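Local coordinates for protein particle-associated glycoside hydrolase (Acinetobacter phage Fri1, PDB 6C72) that probably cleaves the capsular polysaccharide of Acinetobacter baumannii as a trimeric tailspike depolymerase, stripping the host capsule during virus entry, at residues 297-302 with 357-362; 334-339 with 348-353; 501-506 with 577-582. One frame throughout, in Å; residues are numbered along the deposited sequence.

Contact 1 of 3, residues 297-302 with 357-362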
ATOM      1  N   VAL A 297      18.086 -21.770 -15.449  1.00 25.88           N
ATOM      2  CA  VAL A 297      18.365 -22.092 -14.049  1.00 25.98           C
ATOM      3  C   VAL A 297      17.151 -21.810 -13.168  1.00 25.28           C
ATOM      4  O   VAL A 297      16.586 -22.730 -12.562  1.00 25.35           O
ATOM      5  CB  VAL A 297      19.601 -21.322 -13.544  1.00 26.28           C
ATOM      6  CG1 VAL A 297      19.981 -21.778 -12.128  1.00 26.62           C
ATOM      7  CG2 VAL A 297      20.770 -21.482 -14.533  1.00 27.04           C
ATOM      8  N   TYR A 298      16.747 -20.546 -13.077  1.00 27.42           N
ATOM      9  CA  TYR A 298      15.566 -20.165 -12.316  1.00 26.18           C
ATOM     10  C   TYR A 298      14.692 -19.239 -13.151  1.00 24.72           C
ATOM     11  O   TYR A 298      15.066 -18.802 -14.244  1.00 24.60           O
ATOM     12  CB  TYR A 298      15.920 -19.458 -11.004  1.00 25.98           C
ATOM     13  CG  TYR A 298      16.934 -20.157 -10.125  1.00 27.71           C
ATOM     14  CD1 TYR A 298      16.714 -21.450  -9.675  1.00 28.78           C
ATOM     15  CD2 TYR A 298      18.087 -19.491  -9.692  1.00 28.44           C
ATOM     16  CE1 TYR A 298      17.626 -22.088  -8.858  1.00 30.27           C
ATOM     17  CE2 TYR A 298      19.007 -20.116  -8.852  1.00 29.96           C
ATOM     18  CZ  TYR A 298      18.763 -21.415  -8.443  1.00 30.52           C
ATOM     19  OH  TYR A 298      19.646 -22.057  -7.618  1.00 31.10           O
ATOM     20  N   LEU A 299      13.527 -18.910 -12.605  1.00 30.00           N
ATOM     21  CA  LEU A 299      12.619 -18.000 -13.285  1.00 29.12           C
ATOM     22  C   LEU A 299      12.942 -16.543 -12.957  1.00 28.50           C
ATOM     23  O   LEU A 299      13.270 -15.756 -13.851  1.00 28.33           O
ATOM     24  CB  LEU A 299      11.173 -18.357 -12.922  1.00 29.00           C
ATOM     25  CG  LEU A 299      10.046 -17.529 -13.528  1.00 28.67           C
ATOM     26  CD1 LEU A 299      10.133 -17.441 -15.061  1.00 28.72           C
ATOM     27  CD2 LEU A 299       8.715 -18.148 -13.108  1.00 29.14           C
ATOM     28  N   PHE A 300      12.874 -16.180 -11.681  1.00 34.00           N
ATOM     29  CA  PHE A 300      13.119 -14.820 -11.220  1.00 33.59           C
ATOM     30  C   PHE A 300      13.918 -14.926  -9.931  1.00 33.83           C
ATOM     31  O   PHE A 300      13.540 -15.682  -9.033  1.00 33.95           O
ATOM     32  CB  PHE A 300      11.804 -14.067 -11.004  1.00 33.33           C
ATOM     33  CG  PHE A 300      11.975 -12.710 -10.396  1.00 33.25           C
ATOM     34  CD1 PHE A 300      12.190 -11.601 -11.187  1.00 33.30           C
ATOM     35  CD2 PHE A 300      11.934 -12.543  -9.023  1.00 33.25           C
ATOM     36  CE1 PHE A 300      12.358 -10.361 -10.618  1.00 33.49           C
ATOM     37  CE2 PHE A 300      12.105 -11.300  -8.452  1.00 33.34           C
ATOM     38  CZ  PHE A 300      12.309 -10.215  -9.249  1.00 33.51           C
ATOM     39  N   ASP A 301      15.044 -14.223  -9.847  1.00 25.38           N
ATOM     40  CA  ASP A 301      16.026 -14.517  -8.804  1.00 26.04           C
ATOM     41  C   ASP A 301      16.395 -13.245  -8.047  1.00 25.82           C
ATOM     42  O   ASP A 301      17.086 -12.377  -8.583  1.00 26.02           O
ATOM     43  CB  ASP A 301      17.269 -15.166  -9.420  1.00 27.32           C
ATOM     44  CG  ASP A 301      18.122 -15.909  -8.398  1.00 28.57           C
ATOM     45  OD1 ASP A 301      17.665 -16.126  -7.255  1.00 28.07           O
ATOM     46  OD2 ASP A 301      19.258 -16.293  -8.745  1.00 30.21           O
ATOM     47  N   ILE A 302      15.956 -13.146  -6.792  1.00 27.79           N
ATOM     48  CA  ILE A 302      16.511 -12.169  -5.859  1.00 27.87           C
ATOM     49  C   ILE A 302      17.604 -12.901  -5.090  1.00 28.68           C
ATOM     50  O   ILE A 302      17.316 -13.637  -4.145  1.00 28.63           O
ATOM     51  CB  ILE A 302      15.457 -11.599  -4.915  1.00 27.34           C
ATOM     52  CG1 ILE A 302      14.377 -10.859  -5.694  1.00 27.00           C
ATOM     53  CG2 ILE A 302      16.111 -10.691  -3.895  1.00 27.56           C
ATOM     54  CD1 ILE A 302      13.264 -10.325  -4.816  1.00 27.00           C
ATOM     55  N   GLY A 357       1.830 -22.028 -14.988  1.00 32.87           N
ATOM     56  CA  GLY A 357       2.640 -23.154 -15.387  1.00 32.70           C
ATOM     57  C   GLY A 357       3.323 -23.805 -14.212  1.00 32.78           C
ATOM     58  O   GLY A 357       2.653 -24.311 -13.302  1.00 33.45           O
ATOM     59  N   LYS A 358       4.652 -23.786 -14.192  1.00 29.43           N
ATOM     60  CA  LYS A 358       5.383 -24.373 -13.082  1.00 28.77           C
ATOM     61  C   LYS A 358       5.806 -23.356 -12.030  1.00 27.65           C
ATOM     62  O   LYS A 358       6.353 -23.752 -10.997  1.00 27.13           O
ATOM     63  CB  LYS A 358       6.622 -25.095 -13.608  1.00 29.82           C
ATOM     64  CG  LYS A 358       6.348 -26.200 -14.582  1.00 31.18           C
ATOM     65  CD  LYS A 358       5.769 -27.396 -13.878  1.00 31.11           C
ATOM     66  CE  LYS A 358       5.561 -28.532 -14.858  1.00 32.77           C
ATOM     67  NZ  LYS A 358       5.125 -29.769 -14.157  1.00 33.03           N
ATOM     68  N   ALA A 359       5.518 -22.072 -12.232  1.00 27.43           N
ATOM     69  CA  ALA A 359       6.090 -21.041 -11.368  1.00 26.74           C
ATOM     70  C   ALA A 359       5.615 -21.185  -9.926  1.00 25.64           C
ATOM     71  O   ALA A 359       4.446 -21.475  -9.669  1.00 25.32           O
ATOM     72  CB  ALA A 359       5.733 -19.655 -11.892  1.00 27.01           C
ATOM     73  N   THR A 360       6.537 -20.965  -8.982  1.00 31.80           N
ATOM     74  CA  THR A 360       6.285 -21.107  -7.553  1.00 31.63           C
ATOM     75  C   THR A 360       7.311 -20.278  -6.783  1.00 30.99           C
ATOM     76  O   THR A 360       8.385 -19.971  -7.290  1.00 31.15           O
ATOM     77  CB  THR A 360       6.335 -22.582  -7.128  1.00 32.86           C
ATOM     78  OG1 THR A 360       6.033 -22.699  -5.730  1.00 32.74           O
ATOM     79  CG2 THR A 360       7.707 -23.182  -7.420  1.00 33.50           C
ATOM     80  N   ILE A 361       6.959 -19.898  -5.557  1.00 23.68           N
ATOM     81  CA  ILE A 361       7.826 -19.062  -4.733  1.00 23.70           C
ATOM     82  C   ILE A 361       8.806 -19.947  -3.978  1.00 23.86           C
ATOM     83  O   ILE A 361       8.408 -20.973  -3.410  1.00 23.63           O
ATOM     84  CB  ILE A 361       7.001 -18.213  -3.758  1.00 23.22           C
ATOM     85  CG1 ILE A 361       6.126 -17.225  -4.527  1.00 23.35           C
ATOM     86  CG2 ILE A 361       7.902 -17.525  -2.737  1.00 23.41           C
ATOM     87  CD1 ILE A 361       5.138 -16.523  -3.648  1.00 23.06           C
ATOM     88  N   ARG A 362      10.084 -19.554  -3.970  1.00 24.47           N
ATOM     89  CA  ARG A 362      11.112 -20.261  -3.215  1.00 25.24           C
ATOM     90  C   ARG A 362      11.694 -19.360  -2.130  1.00 25.47           C
ATOM     91  O   ARG A 362      12.311 -18.327  -2.423  1.00 25.71           O
ATOM     92  CB  ARG A 362      12.234 -20.767  -4.128  1.00 26.13           C
ATOM     93  CG  ARG A 362      13.473 -21.236  -3.341  1.00 27.26           C
ATOM     94  CD  ARG A 362      14.472 -21.983  -4.207  1.00 27.71           C
ATOM     95  NE  ARG A 362      15.756 -22.097  -3.522  1.00 28.68           N
ATOM     96  CZ  ARG A 362      16.871 -22.585  -4.070  1.00 29.98           C
ATOM     97  NH1 ARG A 362      16.866 -23.021  -5.319  1.00 30.46           N
ATOM     98  NH2 ARG A 362      17.999 -22.633  -3.364  1.00 30.99           N
TER
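Leu299 and Ala359 make the tight part of this contact: methyl CD2 of Leu299 lies 3.6 Å from CB of Ala359, both residues buried. The leucine reaches across because CG stands opposite the backbone N (chi1 -180°), which carries the branch toward 357-362. Phe322 of strand 321-324 touches both side chains, so the pair belongs to a larger apolar cluster.

The other half is the more open one: Tyr298 is partly exposed, and Arg362 approaches it obliquely, without a hydrogen bond. NH1 of Arg362 is 3.7 Å from OH of Tyr298 and as far from its CE1. The ring and guanidinium planes stand 87° apart, so the groups are not stacked. An extended chain from CG to NE brings the guanidinium here. Its polar partners lie outside the contact, NH1 in a salt bridge with Glu331 and NH2 in a hydrogen bond to Asn364 OD1; these two probably fix its rotation more than the tyrosine does. CG1 of Val297 covers one face of the Tyr298 ring, over its centre.

The closest CA atoms, those of Leu299 and Ala359, are 7.5 Å apart. These two residues lie just ahead of strands 300-302 and 360-363, whose pairing through 333-336, parallel to both, gives three successive rungs on one face of a right-handed parallel beta-helix, the fold expected of phage tailspike depolymerases.

Contact 2 of 3, residues 334-339 with 348-353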
ATOM      1  N   VAL A 334      10.720 -18.494  -8.142  1.00 24.03           N
ATOM      2  CA  VAL A 334      10.863 -17.067  -7.902  1.00 23.42           C
ATOM      3  C   VAL A 334      11.495 -16.968  -6.521  1.00 23.45           C
ATOM      4  O   VAL A 334      10.828 -17.205  -5.502  1.00 23.65           O
ATOM      5  CB  VAL A 334       9.500 -16.362  -7.968  1.00 23.48           C
ATOM      6  CG1 VAL A 334       9.622 -14.862  -7.791  1.00 23.19           C
ATOM      7  CG2 VAL A 334       8.799 -16.719  -9.280  1.00 23.75           C
ATOM      8  N   LEU A 335      12.795 -16.701  -6.483  1.00 25.69           N
ATOM      9  CA  LEU A 335      13.576 -16.819  -5.261  1.00 26.00           C
ATOM     10  C   LEU A 335      13.642 -15.481  -4.542  1.00 25.54           C
ATOM     11  O   LEU A 335      13.837 -14.436  -5.166  1.00 25.22           O
ATOM     12  CB  LEU A 335      15.005 -17.287  -5.552  1.00 26.80           C
ATOM     13  CG  LEU A 335      15.264 -18.622  -6.242  1.00 27.79           C
ATOM     14  CD1 LEU A 335      15.139 -18.455  -7.749  1.00 27.73           C
ATOM     15  CD2 LEU A 335      16.632 -19.188  -5.864  1.00 29.09           C
ATOM     16  N   VAL A 336      13.494 -15.523  -3.224  1.00 23.37           N
ATOM     17  CA  VAL A 336      13.735 -14.370  -2.370  1.00 23.41           C
ATOM     18  C   VAL A 336      14.841 -14.750  -1.389  1.00 24.13           C
ATOM     19  O   VAL A 336      14.677 -15.679  -0.591  1.00 24.63           O
ATOM     20  CB  VAL A 336      12.466 -13.926  -1.631  1.00 23.27           C
ATOM     21  CG1 VAL A 336      12.805 -12.790  -0.651  1.00 23.44           C
ATOM     22  CG2 VAL A 336      11.409 -13.496  -2.621  1.00 22.69           C
ATOM     23  N   LYS A 337      15.967 -14.054  -1.460  1.00 28.95           N
ATOM     24  CA  LYS A 337      17.079 -14.306  -0.548  1.00 29.54           C
ATOM     25  C   LYS A 337      17.371 -13.037   0.238  1.00 29.36           C
ATOM     26  O   LYS A 337      17.924 -12.076  -0.305  1.00 29.36           O
ATOM     27  CB  LYS A 337      18.324 -14.772  -1.299  1.00 30.28           C
ATOM     28  CG  LYS A 337      19.507 -14.970  -0.380  1.00 30.98           C
ATOM     29  CD  LYS A 337      20.757 -15.340  -1.147  1.00 31.90           C
ATOM     30  CE  LYS A 337      21.934 -15.482  -0.202  1.00 32.56           C
ATOM     31  NZ  LYS A 337      23.226 -15.612  -0.941  1.00 33.45           N
ATOM     32  N   GLU A 338      17.009 -13.045   1.515  1.00 30.53           N
ATOM     33  CA  GLU A 338      17.396 -11.971   2.412  1.00 30.52           C
ATOM     34  C   GLU A 338      18.862 -12.153   2.779  1.00 31.14           C
ATOM     35  O   GLU A 338      19.282 -13.256   3.141  1.00 31.63           O
ATOM     36  CB  GLU A 338      16.505 -11.972   3.662  1.00 30.39           C
ATOM     37  CG  GLU A 338      16.711 -10.781   4.604  1.00 30.36           C
ATOM     38  CD  GLU A 338      17.934 -10.950   5.481  1.00 30.83           C
ATOM     39  OE1 GLU A 338      18.188 -12.103   5.898  1.00 31.21           O
ATOM     40  OE2 GLU A 338      18.666  -9.953   5.711  1.00 30.92           O
ATOM     41  N   GLN A 339      19.647 -11.082   2.662  1.00 29.08           N
ATOM     42  CA  GLN A 339      21.052 -11.131   3.067  1.00 29.72           C
ATOM     43  C   GLN A 339      21.502  -9.745   3.491  1.00 29.68           C
ATOM     44  O   GLN A 339      21.527  -8.830   2.661  1.00 29.58           O
ATOM     45  CB  GLN A 339      21.944 -11.634   1.935  1.00 30.24           C
ATOM     46  CG  GLN A 339      23.445 -11.508   2.227  1.00 30.93           C
ATOM     47  CD  GLN A 339      24.302 -12.005   1.065  1.00 31.53           C
ATOM     48  OE1 GLN A 339      24.234 -13.177   0.683  1.00 31.90           O
ATOM     49  NE2 GLN A 339      25.104 -11.112   0.497  1.00 31.70           N
ATOM     50  N   VAL A 348       9.701  -7.789   0.529  1.00 30.26           N
ATOM     51  CA  VAL A 348       9.316  -8.173  -0.820  1.00 30.45           C
ATOM     52  C   VAL A 348       7.829  -8.493  -0.813  1.00 30.75           C
ATOM     53  O   VAL A 348       7.373  -9.319  -0.019  1.00 30.84           O
ATOM     54  CB  VAL A 348      10.122  -9.393  -1.278  1.00 30.34           C
ATOM     55  CG1 VAL A 348       9.614  -9.886  -2.621  1.00 30.56           C
ATOM     56  CG2 VAL A 348      11.595  -9.071  -1.295  1.00 30.08           C
ATOM     57  N   LYS A 349       7.075  -7.865  -1.695  1.00 27.99           N
ATOM     58  CA  LYS A 349       5.631  -8.034  -1.721  1.00 28.12           C
ATOM     59  C   LYS A 349       5.198  -8.539  -3.084  1.00 28.72           C
ATOM     60  O   LYS A 349       5.586  -7.973  -4.113  1.00 28.70           O
ATOM     61  CB  LYS A 349       4.919  -6.724  -1.410  1.00 27.24           C
ATOM     62  CG  LYS A 349       5.265  -6.122  -0.072  1.00 26.70           C
ATOM     63  CD  LYS A 349       4.482  -4.844   0.072  1.00 25.65           C
ATOM     64  CE  LYS A 349       4.626  -4.219   1.453  1.00 25.17           C
ATOM     65  NZ  LYS A 349       5.772  -3.297   1.468  1.00 24.23           N
ATOM     66  N   PHE A 350       4.385  -9.592  -3.085  1.00 22.22           N
ATOM     67  CA  PHE A 350       3.741 -10.094  -4.295  1.00 22.08           C
ATOM     68  C   PHE A 350       2.266  -9.731  -4.204  1.00 22.38           C
ATOM     69  O   PHE A 350       1.532 -10.287  -3.373  1.00 22.67           O
ATOM     70  CB  PHE A 350       3.947 -11.597  -4.456  1.00 22.79           C
ATOM     71  CG  PHE A 350       5.396 -12.004  -4.619  1.00 22.30           C
ATOM     72  CD1 PHE A 350       6.010 -11.975  -5.875  1.00 22.27           C
ATOM     73  CD2 PHE A 350       6.128 -12.442  -3.543  1.00 22.04           C
ATOM     74  CE1 PHE A 350       7.328 -12.358  -6.046  1.00 21.56           C
ATOM     75  CE2 PHE A 350       7.465 -12.821  -3.707  1.00 22.01           C
ATOM     76  CZ  PHE A 350       8.058 -12.784  -4.971  1.00 21.76           C
ATOM     77  N   LEU A 351       1.847  -8.782  -5.044  1.00 25.83           N
ATOM     78  CA  LEU A 351       0.500  -8.227  -5.052  1.00 25.05           C
ATOM     79  C   LEU A 351      -0.124  -8.426  -6.427  1.00 25.50           C
ATOM     80  O   LEU A 351       0.495  -8.087  -7.442  1.00 26.01           O
ATOM     81  CB  LEU A 351       0.522  -6.736  -4.710  1.00 24.03           C
ATOM     82  CG  LEU A 351       1.300  -6.291  -3.473  1.00 23.51           C
ATOM     83  CD1 LEU A 351       1.302  -4.783  -3.365  1.00 23.31           C
ATOM     84  CD2 LEU A 351       0.695  -6.911  -2.221  1.00 23.39           C
ATOM     85  N   ASN A 352      -1.336  -8.992  -6.457  1.00 27.17           N
ATOM     86  CA  ASN A 352      -2.118  -9.155  -7.682  1.00 27.39           C
ATOM     87  C   ASN A 352      -1.355  -9.926  -8.760  1.00 28.54           C
ATOM     88  O   ASN A 352      -1.596  -9.735  -9.951  1.00 28.74           O
ATOM     89  CB  ASN A 352      -2.588  -7.804  -8.243  1.00 26.78           C
ATOM     90  CG  ASN A 352      -3.311  -6.943  -7.210  1.00 25.59           C
ATOM     91  OD1 ASN A 352      -3.664  -7.404  -6.127  1.00 25.13           O
ATOM     92  ND2 ASN A 352      -3.579  -5.694  -7.570  1.00 25.15           N
ATOM     93  N   CYS A 353      -0.433 -10.794  -8.362  1.00 23.23           N
ATOM     94  CA  CYS A 353       0.399 -11.500  -9.317  1.00 24.24           C
ATOM     95  C   CYS A 353      -0.183 -12.865  -9.651  1.00 24.77           C
ATOM     96  O   CYS A 353      -0.984 -13.430  -8.901  1.00 24.51           O
ATOM     97  CB  CYS A 353       1.823 -11.675  -8.778  1.00 24.52           C
ATOM     98  SG  CYS A 353       2.765 -10.133  -8.588  1.00 23.82           S
TER
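Val334, Val336, Val348 and Phe350 account for every side-chain contact between the segments, and all of these contacts are apolar. The first kind is aliphatic against aromatic. Methyl CG1 of Val334 comes to 3.8 Å from CE1 of Phe350, approaching the ring obliquely. Val336 meets the same ring at its edge, near the ring plane, with CG2 4.1 Å from CE2 of Phe350. The far end of the ring thus lies against two valines that are two residues apart on one strand. With CG turned opposite the carbonyl carbon (chi1 -63°), Phe350 holds its ring toward them.

The second kind is aliphatic against aliphatic. Val336 and Val348 lie alongside each other, pointing opposite ways, and CG1 of Val336 is 4.0 Å from CG2 of Val348. Phe300 and Phe322 also touch Val334, Trp369 touches Val336, and Leu317 touches Phe350, which places the contact inside the beta-helix.

Polar bonding stays within a segment or leads away from the contact. Lys337 NZ donates to Gln339 OE1 at 3.1 Å, tilted 22° from the carbonyl plane, and also bonds Pro304 O; Asn352 ND2 bonds Asp279 OD1 of the second subunit.

Strands 334-336 and 348-351 approach to 10.0 Å between axes, with 148° between their directions. That spacing is too wide for backbone pairing and suits two faces of a beta-helix packed across its interior. The chemistry implies cohesion by burial of apolar surface (155 Å² summed), with no polar bond between the segments.

Contact 3 of 3, residues 501-506 with 577-582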
ATOM      1  N   GLU A 501       6.664 -20.952  56.728  1.00 42.58           N
ATOM      2  CA  GLU A 501       5.566 -20.089  56.315  1.00 42.46           C
ATOM      3  C   GLU A 501       5.514 -20.009  54.794  1.00 42.99           C
ATOM      4  O   GLU A 501       6.516 -19.695  54.154  1.00 43.13           O
ATOM      5  CB  GLU A 501       5.745 -18.688  56.908  1.00 41.92           C
ATOM      6  CG  GLU A 501       5.546 -18.580  58.416  1.00 41.33           C
ATOM      7  CD  GLU A 501       5.797 -17.166  58.951  1.00 40.98           C
ATOM      8  OE1 GLU A 501       6.545 -16.409  58.296  1.00 41.16           O
ATOM      9  OE2 GLU A 501       5.245 -16.800  60.021  1.00 40.60           O
ATOM     10  N   VAL A 502       4.347 -20.293  54.206  1.00 27.99           N
ATOM     11  CA  VAL A 502       4.240 -20.307  52.748  1.00 28.55           C
ATOM     12  C   VAL A 502       3.296 -19.211  52.249  1.00 28.60           C
ATOM     13  O   VAL A 502       3.530 -18.639  51.182  1.00 29.00           O
ATOM     14  CB  VAL A 502       3.798 -21.684  52.206  1.00 29.14           C
ATOM     15  CG1 VAL A 502       4.824 -22.769  52.526  1.00 29.43           C
ATOM     16  CG2 VAL A 502       2.411 -22.067  52.735  1.00 29.02           C
ATOM     17  N   LEU A 503       2.234 -18.888  52.999  1.00 30.49           N
ATOM     18  CA  LEU A 503       1.280 -17.901  52.495  1.00 30.76           C
ATOM     19  C   LEU A 503       0.480 -17.284  53.631  1.00 30.43           C
ATOM     20  O   LEU A 503       0.430 -17.810  54.744  1.00 29.89           O
ATOM     21  CB  LEU A 503       0.315 -18.508  51.471  1.00 31.16           C
ATOM     22  CG  LEU A 503      -0.603 -19.649  51.935  1.00 30.95           C
ATOM     23  CD1 LEU A 503      -1.899 -19.143  52.544  1.00 30.71           C
ATOM     24  CD2 LEU A 503      -0.906 -20.586  50.769  1.00 31.47           C
ATOM     25  N   THR A 504      -0.162 -16.158  53.317  1.00 29.28           N
ATOM     26  CA  THR A 504      -1.084 -15.467  54.211  1.00 29.33           C
ATOM     27  C   THR A 504      -2.350 -15.153  53.429  1.00 30.05           C
ATOM     28  O   THR A 504      -2.292 -14.470  52.401  1.00 30.84           O
ATOM     29  CB  THR A 504      -0.457 -14.179  54.752  1.00 29.62           C
ATOM     30  OG1 THR A 504       0.692 -14.508  55.542  1.00 28.87           O
ATOM     31  CG2 THR A 504      -1.430 -13.415  55.614  1.00 30.01           C
ATOM     32  N   VAL A 505      -3.488 -15.651  53.905  1.00 28.75           N
ATOM     33  CA  VAL A 505      -4.764 -15.444  53.223  1.00 29.41           C
ATOM     34  C   VAL A 505      -5.268 -14.042  53.554  1.00 30.49           C
ATOM     35  O   VAL A 505      -5.020 -13.537  54.660  1.00 30.44           O
ATOM     36  CB  VAL A 505      -5.795 -16.523  53.606  1.00 28.79           C
ATOM     37  CG1 VAL A 505      -5.324 -17.898  53.159  1.00 28.22           C
ATOM     38  CG2 VAL A 505      -6.038 -16.511  55.100  1.00 28.29           C
ATOM     39  N   PRO A 506      -5.969 -13.381  52.641  1.00 26.84           N
ATOM     40  CA  PRO A 506      -6.443 -12.021  52.907  1.00 28.29           C
ATOM     41  C   PRO A 506      -7.645 -12.027  53.841  1.00 28.59           C
ATOM     42  O   PRO A 506      -8.270 -13.058  54.097  1.00 27.54           O
ATOM     43  CB  PRO A 506      -6.825 -11.504  51.512  1.00 29.40           C
ATOM     44  CG  PRO A 506      -7.184 -12.720  50.760  1.00 28.62           C
ATOM     45  CD  PRO A 506      -6.319 -13.834  51.284  1.00 27.03           C
ATOM     46  N   PHE A 577       5.526 -30.849  46.860  1.00 30.09           N
ATOM     47  CA  PHE A 577       4.095 -30.663  47.020  1.00 29.58           C
ATOM     48  C   PHE A 577       3.615 -29.521  46.138  1.00 29.03           C
ATOM     49  O   PHE A 577       4.338 -28.547  45.922  1.00 28.78           O
ATOM     50  CB  PHE A 577       3.748 -30.393  48.490  1.00 29.02           C
ATOM     51  CG  PHE A 577       3.986 -31.576  49.397  1.00 29.71           C
ATOM     52  CD1 PHE A 577       5.257 -31.828  49.921  1.00 30.20           C
ATOM     53  CD2 PHE A 577       2.942 -32.435  49.725  1.00 30.13           C
ATOM     54  CE1 PHE A 577       5.478 -32.918  50.749  1.00 30.94           C
ATOM     55  CE2 PHE A 577       3.143 -33.519  50.557  1.00 30.97           C
ATOM     56  CZ  PHE A 577       4.414 -33.760  51.080  1.00 31.29           C
ATOM     57  N   ILE A 578       2.410 -29.660  45.600  1.00 28.39           N
ATOM     58  CA  ILE A 578       1.748 -28.592  44.863  1.00 27.99           C
ATOM     59  C   ILE A 578       0.698 -27.975  45.777  1.00 27.35           C
ATOM     60  O   ILE A 578      -0.064 -28.697  46.438  1.00 27.51           O
ATOM     61  CB  ILE A 578       1.105 -29.115  43.572  1.00 28.64           C
ATOM     62  CG1 ILE A 578       2.119 -29.881  42.692  1.00 29.23           C
ATOM     63  CG2 ILE A 578       0.441 -27.965  42.834  1.00 28.27           C
ATOM     64  CD1 ILE A 578       3.292 -29.052  42.117  1.00 28.92           C
ATOM     65  N   VAL A 579       0.641 -26.647  45.817  1.00 25.48           N
ATOM     66  CA  VAL A 579      -0.294 -25.931  46.680  1.00 24.90           C
ATOM     67  C   VAL A 579      -1.142 -25.006  45.809  1.00 25.13           C
ATOM     68  O   VAL A 579      -0.616 -24.100  45.144  1.00 25.27           O
ATOM     69  CB  VAL A 579       0.442 -25.147  47.778  1.00 24.42           C
ATOM     70  CG1 VAL A 579      -0.535 -24.397  48.651  1.00 23.93           C
ATOM     71  CG2 VAL A 579       1.303 -26.091  48.608  1.00 24.56           C
ATOM     72  N   LYS A 580      -2.445 -25.250  45.787  1.00 30.35           N
ATOM     73  CA  LYS A 580      -3.383 -24.437  45.026  1.00 30.82           C
ATOM     74  C   LYS A 580      -4.309 -23.712  45.994  1.00 30.65           C
ATOM     75  O   LYS A 580      -4.788 -24.313  46.963  1.00 30.53           O
ATOM     76  CB  LYS A 580      -4.176 -25.303  44.048  1.00 31.62           C
ATOM     77  CG  LYS A 580      -5.223 -24.560  43.219  1.00 32.11           C
ATOM     78  CD  LYS A 580      -5.830 -25.516  42.194  1.00 32.62           C
ATOM     79  CE  LYS A 580      -6.818 -24.833  41.258  1.00 32.92           C
ATOM     80  NZ  LYS A 580      -8.118 -24.482  41.928  1.00 33.20           N
ATOM     81  N   VAL A 581      -4.533 -22.418  45.753  1.00 32.67           N
ATOM     82  CA  VAL A 581      -5.401 -21.598  46.586  1.00 32.76           C
ATOM     83  C   VAL A 581      -6.570 -21.082  45.753  1.00 33.85           C
ATOM     84  O   VAL A 581      -6.370 -20.524  44.669  1.00 34.28           O
ATOM     85  CB  VAL A 581      -4.645 -20.417  47.211  1.00 32.26           C
ATOM     86  CG1 VAL A 581      -5.504 -19.819  48.309  1.00 32.12           C
ATOM     87  CG2 VAL A 581      -3.324 -20.877  47.769  1.00 31.45           C
ATOM     88  N   ASP A 582      -7.781 -21.235  46.286  1.00 36.30           N
ATOM     89  CA  ASP A 582      -8.994 -20.637  45.737  1.00 37.07           C
ATOM     90  C   ASP A 582      -9.466 -19.565  46.711  1.00 37.34           C
ATOM     91  O   ASP A 582      -9.692 -19.852  47.890  1.00 36.55           O
ATOM     92  CB  ASP A 582     -10.098 -21.683  45.541  1.00 37.09           C
ATOM     93  CG  ASP A 582      -9.651 -22.880  44.707  1.00 37.08           C
ATOM     94  OD1 ASP A 582      -8.734 -22.742  43.868  1.00 37.09           O
ATOM     95  OD2 ASP A 582     -10.248 -23.965  44.869  1.00 37.11           O
TER
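Leu503 reaches Val581 tip to tip, its CD2 methyl 3.9 Å from CG2 of the valine. A longer apolar approach joins CD2 of Leu503 to CG1 of Val579, at 4.4 Å. One leucine methyl therefore addresses two valines that stand two residues apart and point the same way from strand 576-585. CG of Leu503 sits between the backbone N and the carbonyl carbon (chi1 62°), a crowded rotamer that directs the branch into the interior. All three residues are buried, and their neighbours extend the apolar layer: Leu565 beside Leu503, Ile513 beside both valines, and Phe493 beside Val579.

No hydrogen bond links the segments; the backbone of 501-506 pairs instead with strand 564-569, where Val502 and Leu503 both face Leu565 in a classic beta bulge, right at the residue that makes the contact.

Charged groups lie on the other surface of strand 576-585. Lys580, pointing away from 501-506, forms a salt bridge with Asp582, NZ to OD1 at 2.7 Å, on the syn side of the carboxylate. Thr488 OG1 also bonds that oxygen, and Phe486 of the second subunit makes a cation-pi contact with Lys580.

The segments belong to separate antiparallel sheets, of four and six strands, whose facing sides meet here as in a beta-sandwich. The chemistry is consistent with two roles for strand 576-585 at this point: Val579 and Val581 face the domain interior through apolar contacts, while Lys580 faces the second subunit.

In the fold
Of the strands involved, 300-302 comes first, followed by 333-336, 348-351 and 360-363. Contact 1 closes the loop from 297-302 to 357-362, and contact 2 is nested inside it. Their centres lie 10 Å apart, and they touch through the backbone: Leu335 N is 2.8 Å from Phe300 O, and Val334 N 2.9 Å from Thr360 O, both probable hydrogen bonds. Contact 1 ties alternate rungs of the beta-helix along one face; contact 2 joins that face to another across the interior. Contact 3 follows in series in the C-terminal domain, joining strand 500-504 of the four-stranded sheet to 576-585 of the six-stranded one, its nearest atoms about 46 Å from contact 1 and 43 Å from contact 2.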